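Local coordinates for AT27789p (Drosophila melanogaster, PDB 5UZN), which probably binds RNA, including messenger RNA, as the Drosophila hnRNP F/H homolog Glorund, of which this chain is the third quasi-RNA recognition motif, at residues V27-F30 with F31-I34. Numbering follows the deposited sequence.
Sequences VFKF and FEPI
Phe30 and Phe31 form a T-shaped pair although they are neighbours in sequence, an instance of how the last turn of a helix can send successive aromatic rings into one core. The edge of Phe30 points at the face of Phe31, with planes at 89° and centroids 5.1 Å apart; Phe30 CD2 sits over the centre of the Phe31 ring. Different first torsions bring this about: CG of Phe30 is anti to its own N (chi1 -175°), whereas CG of Phe31 is anti to its carbonyl carbon (chi1 -68°). One turn back, Val27 runs alongside Phe31, its CG1 3.7 Å from CE2 of that ring. The backbone links the same two residues, four apart, as Phe31 N donates to Val27 O at 3.2 Å. With an alanine in place of Phe31, the Phe30 edge would probably lose the face it rests on, and Val27 CG1 its aromatic neighbour. On the solvent side, the extended Glu32 side chain passes Lys29 O, with CG 3.3 Å from it, and its OE1 makes a salt bridge to Arg71. A water donates to Phe28 O and to Ile34 O, tying the helix to the loop just beyond the cis peptide bond that precedes Pro33. Met15 of strand 11-16, one of the two central strands, touches Val27, Phe30 and Phe31, the helix-on-sheet packing characteristic of the first helix in the βαββαβ fold of RNA recognition motifs.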
loop_
_atom_site.group_PDB
_atom_site.type_symbol
_atom_site.label_atom_id
_atom_site.label_comp_id
_atom_site.label_asym_id
_atom_site.label_seq_id
_atom_site.Cartn_x
_atom_site.Cartn_y
_atom_site.Cartn_z
ATOM N N VAL A 27 -6.035 -1.645 2.062
ATOM C CA VAL A 27 -4.758 -1.927 1.404
ATOM C C VAL A 27 -4.548 -3.428 1.304
ATOM O O VAL A 27 -4.199 -3.949 0.237
ATOM C CB VAL A 27 -3.599 -1.220 2.134
ATOM C CG1 VAL A 27 -2.257 -1.533 1.471
ATOM C CG2 VAL A 27 -3.803 0.276 2.047
ATOM N N PHE A 28 -4.798 -4.159 2.370
ATOM C CA PHE A 28 -4.674 -5.593 2.318
ATOM C C PHE A 28 -5.573 -6.148 1.207
ATOM O O PHE A 28 -5.154 -6.949 0.448
ATOM C CB PHE A 28 -4.952 -6.228 3.684
ATOM C CG PHE A 28 -3.796 -6.143 4.666
ATOM C CD1 PHE A 28 -2.678 -6.873 4.499
ATOM C CD2 PHE A 28 -3.866 -5.337 5.766
ATOM C CE1 PHE A 28 -1.639 -6.812 5.405
ATOM C CE2 PHE A 28 -2.837 -5.265 6.672
ATOM C CZ PHE A 28 -1.715 -6.006 6.480
ATOM N N LYS A 29 -6.801 -5.668 1.073
ATOM C CA LYS A 29 -7.689 -6.174 0.022
ATOM C C LYS A 29 -7.159 -5.852 -1.364
ATOM O O LYS A 29 -7.359 -6.627 -2.308
ATOM C CB LYS A 29 -9.093 -5.586 0.175
ATOM C CG LYS A 29 -9.865 -6.114 1.373
ATOM C CD LYS A 29 -11.240 -5.453 1.474
ATOM C CE LYS A 29 -12.009 -5.934 2.705
ATOM N NZ LYS A 29 -13.317 -5.222 2.870
ATOM N N PHE A 30 -6.476 -4.716 -1.491
ATOM C CA PHE A 30 -5.949 -4.260 -2.771
ATOM C C PHE A 30 -4.882 -5.211 -3.307
ATOM O O PHE A 30 -4.839 -5.485 -4.509
ATOM C CB PHE A 30 -5.402 -2.837 -2.603
ATOM C CG PHE A 30 -4.925 -2.207 -3.887
ATOM C CD1 PHE A 30 -5.819 -1.581 -4.739
ATOM C CD2 PHE A 30 -3.594 -2.274 -4.256
ATOM C CE1 PHE A 30 -5.392 -1.016 -5.913
ATOM C CE2 PHE A 30 -3.162 -1.688 -5.432
ATOM C CZ PHE A 30 -4.072 -1.062 -6.261
ATOM N N PHE A 31 -4.032 -5.747 -2.433
ATOM C CA PHE A 31 -2.935 -6.605 -2.864
ATOM C C PHE A 31 -3.236 -8.093 -2.752
ATOM O O PHE A 31 -2.350 -8.908 -3.037
ATOM C CB PHE A 31 -1.670 -6.298 -2.056
ATOM C CG PHE A 31 -1.087 -4.948 -2.332
ATOM C CD1 PHE A 31 -0.574 -4.645 -3.590
ATOM C CD2 PHE A 31 -1.040 -3.992 -1.340
ATOM C CE1 PHE A 31 -0.032 -3.410 -3.843
ATOM C CE2 PHE A 31 -0.491 -2.754 -1.580
ATOM C CZ PHE A 31 0.003 -2.459 -2.836
ATOM N N GLU A 32 -4.432 -8.484 -2.321
ATOM C CA GLU A 32 -4.664 -9.906 -2.102
ATOM C C GLU A 32 -4.585 -10.601 -3.453
ATOM O O GLU A 32 -4.963 -10.017 -4.459
ATOM C CB GLU A 32 -6.021 -10.157 -1.417
ATOM C CG GLU A 32 -7.210 -9.926 -2.318
ATOM C CD GLU A 32 -8.519 -9.866 -1.560
ATOM O OE1 GLU A 32 -9.564 -9.716 -2.230
ATOM O OE2 GLU A 32 -8.502 -9.946 -0.305
ATOM N N PRO A 33 -4.099 -11.856 -3.496
ATOM C CA PRO A 33 -3.676 -12.754 -2.407
ATOM C C PRO A 33 -2.350 -12.401 -1.778
ATOM O O PRO A 33 -1.973 -12.981 -0.756
ATOM C CB PRO A 33 -3.559 -14.116 -3.103
ATOM C CG PRO A 33 -3.215 -13.771 -4.503
ATOM C CD PRO A 33 -3.972 -12.506 -4.812
ATOM N N ILE A 34 -1.638 -11.466 -2.359
ATOM C CA ILE A 34 -0.319 -11.136 -1.847
ATOM C C ILE A 34 -0.461 -10.312 -0.579
ATOM O O ILE A 34 -1.280 -9.393 -0.457
ATOM C CB ILE A 34 0.531 -10.418 -2.905
ATOM C CG1 ILE A 34 0.841 -11.374 -4.062
ATOM C CG2 ILE A 34 1.842 -9.953 -2.293
ATOM C CD1 ILE A 34 1.818 -12.455 -3.692
HETATM O O HOH W 1 -3.182 -8.806 1.081
#